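Hypothetical protein Atu0120 (Agrobacterium tumefaciens, PDB 2I6H) is of unknown function but belongs to a family of bacterial proteins (DUF924) and is built of helices and loops without beta strands. Local coordinates at residues H56-D59 against R60-A64; H65-A68 against A69-E72; D91-P94 against R95-R99; H103-A106 against T107-L110. All coordinates share one frame; numbering follows the deposited sequence.

Interaction 1. Residues H56-D59 against R60-A64; sequences HFHD and RFRDA
Arg60 runs back beside His56, one turn earlier on helix 51-69, and its aliphatic part does the touching: CG of Arg60 lies 3.9 Å from CD2 of His56. CB of Arg60 lies 3.4 Å above the centre of the Phe61 ring, and bends at chi2 and chi3 bring the guanidinium back to the same residue, so that Phe61 CZ lies over one of its faces. A water then links the two polar ends, 2.8 Å from His56 NE2 and accepting a bond from Arg60 NH1 at 2.9 Å, while Asp33 of helix 29-41 touches the same arginine.

His58 and Arg62 form a second pair with the same spacing. With CG of the histidine anti to its main-chain N (chi1 -175°), the imidazole swings toward the following turn, where Arg62 CB sits over its face, 4.0 Å from the centroid and 13° off the normal. The guanidinium continues past the ring and makes a salt bridge with its neighbour, Arg62 NH2 to Asp63 OD1 at 3.0 Å.

Between these pairs Phe57 and Phe61 meet edge to edge, CD1 of Phe57 being 3.9 Å from CD2 of Phe61, and both rings also pack on Phe37. Three successive i to i+4 main-chain bonds set the spacing. The two His-Arg pairs flank a buried Phe57-Phe61 strip that packs on helices 29-41 and 80-97, as in an amphipathic alpha-helix packed among other helices.

Interaction 2. Residues H65-A68 against A69-E72; sequences HFAA and ARRE
Ala67 and Glu72 are joined by the bond that closes helix 51-69: Glu72 N donates to Ala67 O over 3.0 Å, reaching back five residues. Among the main-chain bonds, a second one lies inside this loop, from Arg71 N to Ala68 O at 3.0 Å, and its donor stands well above the carbonyl plane. Arg71 makes this possible by taking a positive phi of 67°, which turns the chain out of the helix and lets the N-H groups of Arg71 and Glu72 point back into the last turn. Ala69 N to His65 O is still a regular helical bond, whereas Arg70 N is shared between Phe66 O and, weakly, Ala67 O as the helix ends.

The charged contact belongs to the side chains that leave this turn. Arg70 holds Glu72 side-on with two nitrogens, NE to OE2 of Glu72 at 2.8 Å and NH2 of Arg70 to OE1 of Glu72 at 2.9 Å. The first bond is almost straight and lies in the guanidinium plane, although it meets OE2 from above the carboxylate. The guanidinium of Arg71 pairs with Asp74 instead.

The ion pair lies against the last helical turn. One face of the Arg70 guanidinium rests on the main chain of Phe66 and Ala67, with CA of Ala67 3.6 Å above the plane, and Arg70 NH1 is 3.6 Å from Phe66 CB. The methyl of Ala67 meets Glu72 OE1 at the same separation, 3.6 Å. Ala68, by contrast, packs on Leu89 and Leu90 of helix 80-97. Paired bonds closing round a positive-phi residue constitute a Schellman motif, a classic C-terminal helix cap.

Interaction 3. Residues D91-P94 against R95-R99; sequences DQFP and RNCFR
Phe93, Cys97 and Phe98 form a local aromatic and sulfur cluster over the last turn of helix 80-97, where the chain passes from helix into loop. Cys97 stands over one face of the Phe93 ring, with SG 3.8 Å from the centroid and 14° off the normal, a sulfur-aromatic contact. Phe93 presents its edge to the face of Phe98 in an offset edge-to-face pair, CE2 of Phe93 lying 3.7 Å from CZ of Phe98 and the planes inclined at 75°. Phe98 also reaches back to Pro94, its CD2 3.8 Å from Pro94 CB, while its N donates to Pro94 O.

Polar groups occupy other sides of the helix. Arg95 stays extended from CG to NE, which carries its NH2 back to Asp91 O at 3.0 Å, in the carbonyl plane and on a lone pair. Asp91 OD1 is 3.5 Å from the same Arg95 NH2 but well out of the guanidinium plane, giving a purely electrostatic salt bridge; this carboxylate also bonds His141. A water lies 2.7 Å from both Gln92 OE1 and Asn96 OD1 and links them, while Asn96 ND2 binds Asp54.

The directional bond from Arg95 thus goes to the Asp91 carbonyl, and the Asp91 carboxylate adds charge only. Arg95, salt-bridged to Asp108 as well, lies between two carboxylates and probably eases the repulsion between them.

Interaction 4. Residues H103-A106 against T107-L110; sequences HMYA and TDPL
The Tyr105 ring has the CB of Met104, modelled as selenomethionine, over the centre of one face, 3.9 Å above the plane, and the carboxylate of Asp108 at its edge. There OD2 of Asp108 approaches CD1 of Tyr105 to 3.7 Å, close to the ring plane, with the two flat groups turned 64° from one another. Both CG atoms are anti to their own carbonyl carbons, and with the turn bringing the two residues together the side chains point the same way.

This type I turn, from Tyr105 to Asp108, is closed by Asp108 N donating to Tyr105 O over 3.0 Å; the bond is straight at the N-H, but the donor lies well above the Tyr105 carbonyl plane. Waters bridge polar groups around the turn. One molecule donates to Met104 O and to Asp108 OD1, both at 2.8 Å, and accepts from Thr107 N at 3.0 Å; another joins His103 O to Thr107 OG1.

Thr107 holds the N-cap position of helix 108-120, yet its hydroxyl makes no capping bond and pairs with Leu90 O instead. Thr107 also touches His65 and Ala69 of helix 51-69, while Asp108 in the first turn forms a salt bridge with Arg95. The turn therefore leads into helix 108-120 directly beside helix 80-97.

In the fold
Interactions 1 and 2 follow each other along helix 51-69, their centres about 13 Å apart, the first within the helix and the second at its C-terminal end. Interaction 3, on helix 80-97, packs against both: Phe93 CZ comes within 3.5 Å of Arg62 CA, and Phe98 CZ lies 4.1 Å from Phe66 CE2. Interaction 4 is tied to interaction 3 by the Arg95 NH1 to Asp108 OD2 salt bridge, 2.8 Å long. Interactions 1 and 4 do not touch, their nearest atoms being about 9 Å apart. Helix 80-97 thus packs against both helix 51-69 and the turn into helix 108-120, which also meet each other directly, Leu110 CD2 lying 3.6 Å from Ala68 O.

Interaction 1. Residues H56-D59 against R60-A64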
loop_
_atom_site.group_PDB
_atom_site.type_symbol
_atom_site.label_atom_id
_atom_site.label_comp_id
_atom_site.label_asym_id
_atom_site.label_seq_id
_atom_site.Cartn_x
_atom_site.Cartn_y
_atom_site.Cartn_z
ATOM N N HIS A 56 -17.138 -14.315 -6.286
ATOM C CA HIS A 56 -18.216 -13.389 -6.320
ATOM C C HIS A 56 -18.127 -12.455 -7.562
ATOM O O HIS A 56 -19.122 -12.223 -8.270
ATOM C CB HIS A 56 -18.173 -12.614 -4.984
ATOM C CG HIS A 56 -19.313 -11.675 -4.777
ATOM N ND1 HIS A 56 -19.333 -10.762 -3.744
ATOM C CD2 HIS A 56 -20.480 -11.511 -5.456
ATOM C CE1 HIS A 56 -20.465 -10.076 -3.792
ATOM N NE2 HIS A 56 -21.172 -10.502 -4.828
ATOM N N PHE A 57 -16.938 -11.911 -7.790
ATOM C CA PHE A 57 -16.675 -10.994 -8.912
ATOM C C PHE A 57 -16.984 -11.761 -10.209
ATOM O O PHE A 57 -17.654 -11.262 -11.107
ATOM C CB PHE A 57 -15.204 -10.589 -8.814
ATOM C CG PHE A 57 -14.817 -9.360 -9.590
ATOM C CD1 PHE A 57 -15.755 -8.600 -10.309
ATOM C CD2 PHE A 57 -13.466 -8.959 -9.588
ATOM C CE1 PHE A 57 -15.352 -7.459 -11.042
ATOM C CE2 PHE A 57 -13.070 -7.834 -10.297
ATOM C CZ PHE A 57 -14.017 -7.086 -11.032
ATOM N N HIS A 58 -16.527 -12.998 -10.284
ATOM C CA HIS A 58 -16.777 -13.811 -11.485
ATOM C C HIS A 58 -18.284 -14.104 -11.709
ATOM O O HIS A 58 -18.792 -13.973 -12.846
ATOM C CB HIS A 58 -15.993 -15.120 -11.386
ATOM C CG HIS A 58 -16.086 -15.967 -12.612
ATOM N ND1 HIS A 58 -17.143 -16.821 -12.843
ATOM C CD2 HIS A 58 -15.266 -16.068 -13.694
ATOM C CE1 HIS A 58 -16.958 -17.438 -14.002
ATOM N NE2 HIS A 58 -15.830 -16.991 -14.539
ATOM N N ASP A 59 -18.987 -14.495 -10.635
ATOM C CA ASP A 59 -20.424 -14.748 -10.716
ATOM C C ASP A 59 -21.186 -13.540 -11.266
ATOM O O ASP A 59 -22.070 -13.695 -12.128
ATOM C CB ASP A 59 -20.978 -15.173 -9.348
ATOM C CG ASP A 59 -22.478 -15.495 -9.377
ATOM O OD1 ASP A 59 -22.953 -16.178 -10.307
ATOM O OD2 ASP A 59 -23.188 -15.089 -8.430
ATOM N N ARG A 60 -20.853 -12.350 -10.786
ATOM C CA ARG A 60 -21.525 -11.108 -11.218
ATOM C C ARG A 60 -21.159 -10.711 -12.670
ATOM O O ARG A 60 -22.056 -10.408 -13.472
ATOM C CB ARG A 60 -21.176 -9.941 -10.273
ATOM C CG ARG A 60 -21.776 -10.043 -8.844
ATOM C CD ARG A 60 -23.280 -9.817 -8.738
ATOM N NE ARG A 60 -23.817 -8.672 -9.469
ATOM C CZ ARG A 60 -23.978 -7.428 -9.009
ATOM N NH1 ARG A 60 -23.620 -7.080 -7.775
ATOM N NH2 ARG A 60 -24.524 -6.508 -9.809
ATOM N N PHE A 61 -19.863 -10.673 -12.968
ATOM C CA PHE A 61 -19.369 -9.857 -14.083
ATOM C C PHE A 61 -18.545 -10.567 -15.150
ATOM O O PHE A 61 -17.946 -9.904 -15.999
ATOM C CB PHE A 61 -18.699 -8.565 -13.557
ATOM C CG PHE A 61 -19.621 -7.721 -12.713
ATOM C CD1 PHE A 61 -20.892 -7.348 -13.201
ATOM C CD2 PHE A 61 -19.233 -7.310 -11.431
ATOM C CE1 PHE A 61 -21.792 -6.584 -12.413
ATOM C CE2 PHE A 61 -20.085 -6.540 -10.633
ATOM C CZ PHE A 61 -21.382 -6.170 -11.124
ATOM N N ARG A 62 -18.520 -11.914 -15.126
ATOM C CA ARG A 62 -17.838 -12.625 -16.225
ATOM C C ARG A 62 -18.368 -12.169 -17.590
ATOM O O ARG A 62 -17.582 -11.854 -18.475
ATOM C CB ARG A 62 -17.937 -14.158 -16.095
ATOM C CG ARG A 62 -17.276 -14.890 -17.256
ATOM C CD ARG A 62 -18.320 -15.259 -18.316
ATOM N NE ARG A 62 -17.691 -15.960 -19.450
ATOM C CZ ARG A 62 -18.016 -15.788 -20.728
ATOM N NH1 ARG A 62 -17.333 -16.452 -21.664
ATOM N NH2 ARG A 62 -19.022 -14.977 -21.089
ATOM N N ASP A 63 -19.693 -12.132 -17.768
ATOM C CA ASP A 63 -20.257 -11.751 -19.085
ATOM C C ASP A 63 -19.844 -10.338 -19.488
ATOM O O ASP A 63 -19.517 -10.091 -20.655
ATOM C CB ASP A 63 -21.789 -11.901 -19.102
ATOM C CG ASP A 63 -22.222 -13.345 -19.157
ATOM O OD1 ASP A 63 -21.365 -14.239 -19.434
ATOM O OD2 ASP A 63 -23.419 -13.602 -18.897
ATOM N N ALA A 64 -19.875 -9.429 -18.507
ATOM C CA ALA A 64 -19.463 -8.048 -18.723
ATOM C C ALA A 64 -18.003 -7.984 -19.181
ATOM O O ALA A 64 -17.680 -7.205 -20.113
ATOM C CB ALA A 64 -19.684 -7.226 -17.472
HETATM O O HOH W 1 -23.130 -8.626 -5.354
#

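Interaction 2. Residues H65-A68 against A69-E72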
loop_
_atom_site.group_PDB
_atom_site.type_symbol
_atom_site.label_atom_id
_atom_site.label_comp_id
_atom_site.label_asym_id
_atom_site.label_seq_id
_atom_site.Cartn_x
_atom_site.Cartn_y
_atom_site.Cartn_z
ATOM N N HIS A 65 -17.131 -8.798 -18.551
ATOM C CA HIS A 65 -15.720 -8.820 -18.955
ATOM C C HIS A 65 -15.620 -9.118 -20.447
ATOM O O HIS A 65 -14.887 -8.415 -21.195
ATOM C CB HIS A 65 -14.887 -9.876 -18.215
ATOM C CG HIS A 65 -13.476 -9.950 -18.733
ATOM N ND1 HIS A 65 -13.039 -10.921 -19.622
ATOM C CD2 HIS A 65 -12.426 -9.120 -18.539
ATOM C CE1 HIS A 65 -11.756 -10.702 -19.899
ATOM N NE2 HIS A 65 -11.368 -9.609 -19.261
ATOM N N PHE A 66 -16.307 -10.183 -20.856
ATOM C CA PHE A 66 -16.230 -10.612 -22.248
ATOM C C PHE A 66 -16.804 -9.594 -23.237
ATOM O O PHE A 66 -16.223 -9.377 -24.311
ATOM C CB PHE A 66 -16.734 -12.042 -22.421
ATOM C CG PHE A 66 -15.707 -13.059 -21.969
ATOM C CD1 PHE A 66 -14.716 -13.522 -22.869
ATOM C CD2 PHE A 66 -15.687 -13.493 -20.655
ATOM C CE1 PHE A 66 -13.711 -14.432 -22.441
ATOM C CE2 PHE A 66 -14.715 -14.413 -20.234
ATOM C CZ PHE A 66 -13.729 -14.865 -21.102
ATOM N N ALA A 67 -17.885 -8.936 -22.843
ATOM C CA ALA A 67 -18.491 -7.871 -23.670
ATOM C C ALA A 67 -17.472 -6.740 -23.861
ATOM O O ALA A 67 -17.272 -6.240 -24.972
ATOM C CB ALA A 67 -19.782 -7.323 -23.026
ATOM N N ALA A 68 -16.853 -6.316 -22.772
ATOM C CA ALA A 68 -15.813 -5.259 -22.855
ATOM C C ALA A 68 -14.677 -5.696 -23.795
ATOM O O ALA A 68 -14.225 -4.915 -24.632
ATOM C CB ALA A 68 -15.266 -4.953 -21.474
ATOM N N ALA A 69 -14.199 -6.944 -23.628
ATOM C CA ALA A 69 -13.108 -7.508 -24.449
ATOM C C ALA A 69 -13.527 -7.643 -25.920
ATOM O O ALA A 69 -12.675 -7.616 -26.790
ATOM C CB ALA A 69 -12.671 -8.881 -23.884
ATOM N N ARG A 70 -14.833 -7.790 -26.184
ATOM C CA ARG A 70 -15.336 -7.905 -27.567
ATOM C C ARG A 70 -15.568 -6.521 -28.183
ATOM O O ARG A 70 -16.073 -6.398 -29.311
ATOM C CB ARG A 70 -16.651 -8.682 -27.618
ATOM C CG ARG A 70 -16.484 -10.181 -27.542
ATOM C CD ARG A 70 -17.790 -10.898 -27.951
ATOM N NE ARG A 70 -18.943 -10.390 -27.188
ATOM C CZ ARG A 70 -19.366 -10.877 -26.010
ATOM N NH1 ARG A 70 -18.754 -11.912 -25.419
ATOM N NH2 ARG A 70 -20.432 -10.324 -25.416
ATOM N N ARG A 71 -15.228 -5.480 -27.429
ATOM C CA ARG A 71 -15.381 -4.064 -27.896
ATOM C C ARG A 71 -16.860 -3.683 -28.060
ATOM O O ARG A 71 -17.235 -2.916 -28.974
ATOM C CB ARG A 71 -14.559 -3.787 -29.199
ATOM C CG ARG A 71 -13.060 -4.158 -29.058
ATOM C CD ARG A 71 -12.402 -3.344 -27.921
ATOM N NE ARG A 71 -12.416 -1.918 -28.237
ATOM C CZ ARG A 71 -11.470 -1.304 -28.967
ATOM N NH1 ARG A 71 -10.421 -1.985 -29.425
ATOM N NH2 ARG A 71 -11.574 -0.001 -29.253
ATOM N N GLU A 72 -17.700 -4.209 -27.176
ATOM C CA GLU A 72 -19.137 -3.872 -27.182
ATOM C C GLU A 72 -19.449 -2.708 -26.258
ATOM O O GLU A 72 -20.549 -2.111 -26.354
ATOM C CB GLU A 72 -19.973 -5.079 -26.798
ATOM C CG GLU A 72 -19.920 -6.149 -27.907
ATOM C CD GLU A 72 -20.482 -7.482 -27.524
ATOM O OE1 GLU A 72 -20.935 -7.681 -26.368
ATOM O OE2 GLU A 72 -20.475 -8.355 -28.423
#

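Interaction 3. Residues D91-P94 against R95-R99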
loop_
_atom_site.group_PDB
_atom_site.type_symbol
_atom_site.label_atom_id
_atom_site.label_comp_id
_atom_site.label_asym_id
_atom_site.label_seq_id
_atom_site.Cartn_x
_atom_site.Cartn_y
_atom_site.Cartn_z
ATOM N N ASP A 91 -8.642 -4.714 -16.330
ATOM C CA ASP A 91 -7.405 -4.749 -15.567
ATOM C C ASP A 91 -7.538 -5.541 -14.258
ATOM O O ASP A 91 -6.638 -6.318 -13.915
ATOM C CB ASP A 91 -6.922 -3.304 -15.273
ATOM C CG ASP A 91 -5.592 -3.285 -14.488
ATOM O OD1 ASP A 91 -4.513 -3.521 -15.102
ATOM O OD2 ASP A 91 -5.659 -3.071 -13.254
ATOM N N GLN A 92 -8.629 -5.324 -13.522
ATOM C CA GLN A 92 -8.796 -6.022 -12.239
ATOM C C GLN A 92 -9.384 -7.429 -12.347
ATOM O O GLN A 92 -8.790 -8.410 -11.841
ATOM C CB GLN A 92 -9.626 -5.173 -11.274
ATOM C CG GLN A 92 -8.916 -3.898 -10.868
ATOM C CD GLN A 92 -7.697 -4.202 -10.050
ATOM O OE1 GLN A 92 -7.810 -4.642 -8.914
ATOM N NE2 GLN A 92 -6.494 -3.993 -10.643
ATOM N N PHE A 93 -10.527 -7.522 -13.016
ATOM C CA PHE A 93 -11.225 -8.821 -13.198
ATOM C C PHE A 93 -10.289 -10.000 -13.584
ATOM O O PHE A 93 -10.339 -11.063 -12.941
ATOM C CB PHE A 93 -12.388 -8.670 -14.203
ATOM C CG PHE A 93 -13.220 -9.917 -14.348
ATOM C CD1 PHE A 93 -14.435 -10.055 -13.611
ATOM C CD2 PHE A 93 -12.812 -10.968 -15.193
ATOM C CE1 PHE A 93 -15.226 -11.225 -13.734
ATOM C CE2 PHE A 93 -13.597 -12.135 -15.326
ATOM C CZ PHE A 93 -14.817 -12.274 -14.587
ATOM N N PRO A 94 -9.416 -9.831 -14.604
ATOM C CA PRO A 94 -8.536 -10.947 -15.007
ATOM C C PRO A 94 -7.590 -11.383 -13.894
ATOM O O PRO A 94 -7.303 -12.578 -13.757
ATOM C CB PRO A 94 -7.700 -10.349 -16.166
ATOM C CG PRO A 94 -8.489 -9.206 -16.674
ATOM C CD PRO A 94 -9.188 -8.640 -15.444
ATOM N N ARG A 95 -7.148 -10.422 -13.077
ATOM C CA ARG A 95 -6.246 -10.725 -11.962
ATOM C C ARG A 95 -6.936 -11.429 -10.779
ATOM O O ARG A 95 -6.286 -12.173 -10.023
ATOM C CB ARG A 95 -5.514 -9.449 -11.526
ATOM C CG ARG A 95 -4.551 -8.941 -12.604
ATOM C CD ARG A 95 -3.927 -7.558 -12.312
ATOM N NE ARG A 95 -2.786 -7.459 -13.221
ATOM C CZ ARG A 95 -2.875 -7.276 -14.554
ATOM N NH1 ARG A 95 -1.764 -7.313 -15.284
ATOM N NH2 ARG A 95 -4.050 -7.039 -15.170
ATOM N N ASN A 96 -8.230 -11.192 -10.622
ATOM C CA ASN A 96 -9.013 -11.944 -9.638
ATOM C C ASN A 96 -9.467 -13.297 -10.162
ATOM O O ASN A 96 -9.503 -14.279 -9.397
ATOM C CB ASN A 96 -10.273 -11.175 -9.227
ATOM C CG ASN A 96 -9.963 -9.929 -8.427
ATOM O OD1 ASN A 96 -9.889 -8.812 -8.993
ATOM N ND2 ASN A 96 -9.717 -10.114 -7.104
ATOM N N CYS A 97 -9.852 -13.353 -11.433
ATOM C CA CYS A 97 -10.665 -14.477 -11.917
ATOM C C CYS A 97 -9.977 -15.436 -12.866
ATOM O O CYS A 97 -10.551 -16.504 -13.162
ATOM C CB CYS A 97 -11.976 -13.967 -12.551
ATOM S SG CYS A 97 -12.948 -12.959 -11.348
ATOM N N PHE A 98 -8.796 -15.060 -13.374
ATOM C CA PHE A 98 -8.081 -15.945 -14.320
ATOM C C PHE A 98 -6.676 -16.319 -13.802
ATOM O O PHE A 98 -5.770 -16.598 -14.594
ATOM C CB PHE A 98 -7.935 -15.308 -15.714
ATOM C CG PHE A 98 -9.211 -14.874 -16.357
ATOM C CD1 PHE A 98 -10.386 -15.661 -16.309
ATOM C CD2 PHE A 98 -9.231 -13.681 -17.073
ATOM C CE1 PHE A 98 -11.572 -15.235 -16.968
ATOM C CE2 PHE A 98 -10.386 -13.251 -17.752
ATOM C CZ PHE A 98 -11.549 -14.022 -17.726
ATOM N N ARG A 99 -6.531 -16.361 -12.476
ATOM C CA ARG A 99 -5.231 -16.524 -11.812
ATOM C C ARG A 99 -4.455 -17.723 -12.353
ATOM O O ARG A 99 -5.057 -18.737 -12.664
ATOM C CB ARG A 99 -5.419 -16.705 -10.304
ATOM C CG ARG A 99 -5.895 -15.468 -9.582
ATOM C CD ARG A 99 -6.122 -15.769 -8.091
ATOM N NE ARG A 99 -6.837 -14.678 -7.424
ATOM C CZ ARG A 99 -6.282 -13.550 -6.977
ATOM N NH1 ARG A 99 -4.979 -13.293 -7.138
ATOM N NH2 ARG A 99 -7.055 -12.631 -6.385
HETATM O O HOH W 2 -8.045 -7.187 -7.936
#

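Interaction 4. Residues H103-A106 against T107-L110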
loop_
_atom_site.group_PDB
_atom_site.type_symbol
_atom_site.label_atom_id
_atom_site.label_comp_id
_atom_site.label_asym_id
_atom_site.label_seq_id
_atom_site.Cartn_x
_atom_site.Cartn_y
_atom_site.Cartn_z
ATOM N N HIS A 103 -4.568 -15.855 -19.455
ATOM C CA HIS A 103 -5.777 -15.024 -19.490
ATOM C C HIS A 103 -5.642 -13.822 -18.545
ATOM O O HIS A 103 -6.292 -12.823 -18.772
ATOM C CB HIS A 103 -7.031 -15.816 -19.150
ATOM C CG HIS A 103 -7.359 -16.874 -20.167
ATOM N ND1 HIS A 103 -7.789 -16.580 -21.446
ATOM C CD2 HIS A 103 -7.260 -18.227 -20.099
ATOM C CE1 HIS A 103 -8.013 -17.712 -22.106
ATOM N NE2 HIS A 103 -7.679 -18.728 -21.317
HETATM N N MSE A 104 -4.792 -13.932 -17.529
HETATM C CA MSE A 104 -4.615 -12.805 -16.587
HETATM C C MSE A 104 -4.149 -11.511 -17.295
HETATM O O MSE A 104 -4.472 -10.384 -16.822
HETATM C CB MSE A 104 -3.585 -13.156 -15.528
HETATM C CG MSE A 104 -4.180 -13.791 -14.373
HETATM SE SE MSE A 104 -2.653 -13.923 -13.070
HETATM C CE MSE A 104 -1.444 -14.980 -14.029
ATOM N N TYR A 105 -3.441 -11.661 -18.438
ATOM C CA TYR A 105 -2.811 -10.510 -19.135
ATOM C C TYR A 105 -3.461 -10.191 -20.483
ATOM O O TYR A 105 -3.097 -9.192 -21.134
ATOM C CB TYR A 105 -1.290 -10.775 -19.340
ATOM C CG TYR A 105 -0.654 -11.322 -18.078
ATOM C CD1 TYR A 105 -0.657 -10.561 -16.902
ATOM C CD2 TYR A 105 -0.116 -12.608 -18.029
ATOM C CE1 TYR A 105 -0.127 -11.062 -15.693
ATOM C CE2 TYR A 105 0.414 -13.107 -16.834
ATOM C CZ TYR A 105 0.414 -12.319 -15.683
ATOM O OH TYR A 105 0.928 -12.767 -14.492
ATOM N N ALA A 106 -4.415 -11.041 -20.913
ATOM C CA ALA A 106 -4.915 -10.976 -22.294
ATOM C C ALA A 106 -5.560 -9.640 -22.676
ATOM O O ALA A 106 -5.456 -9.219 -23.829
ATOM C CB ALA A 106 -5.904 -12.152 -22.584
ATOM N N THR A 107 -6.186 -8.965 -21.710
ATOM C CA THR A 107 -6.879 -7.680 -22.020
ATOM C C THR A 107 -6.093 -6.475 -21.505
ATOM O O THR A 107 -6.641 -5.344 -21.423
ATOM C CB THR A 107 -8.340 -7.645 -21.438
ATOM O OG1 THR A 107 -8.369 -7.936 -20.013
ATOM C CG2 THR A 107 -9.222 -8.649 -22.159
ATOM N N ASP A 108 -4.834 -6.705 -21.116
ATOM C CA ASP A 108 -4.033 -5.585 -20.579
ATOM C C ASP A 108 -3.799 -4.489 -21.642
ATOM O O ASP A 108 -3.920 -3.297 -21.313
ATOM C CB ASP A 108 -2.718 -6.044 -19.972
ATOM C CG ASP A 108 -2.899 -6.704 -18.584
ATOM O OD1 ASP A 108 -4.008 -6.654 -18.000
ATOM O OD2 ASP A 108 -1.900 -7.246 -18.047
ATOM N N PRO A 109 -3.418 -4.870 -22.879
ATOM C CA PRO A 109 -3.246 -3.812 -23.902
ATOM C C PRO A 109 -4.538 -2.992 -24.097
ATOM O O PRO A 109 -4.485 -1.746 -24.235
ATOM C CB PRO A 109 -2.896 -4.602 -25.186
ATOM C CG PRO A 109 -2.206 -5.823 -24.655
ATOM C CD PRO A 109 -3.014 -6.207 -23.399
ATOM N N LEU A 110 -5.689 -3.659 -24.072
ATOM C CA LEU A 110 -6.970 -2.944 -24.183
ATOM C C LEU A 110 -7.216 -2.027 -22.982
ATOM O O LEU A 110 -7.671 -0.881 -23.148
ATOM C CB LEU A 110 -8.142 -3.927 -24.329
ATOM C CG LEU A 110 -9.526 -3.337 -24.628
ATOM C CD1 LEU A 110 -9.487 -2.366 -25.866
ATOM C CD2 LEU A 110 -10.608 -4.477 -24.773
HETATM O O HOH W 3 -8.031 -10.688 -19.617
HETATM O O HOH W 4 -5.689 -8.760 -18.714
HETATM O O HOH W 5 -5.937 -6.553 -25.140
#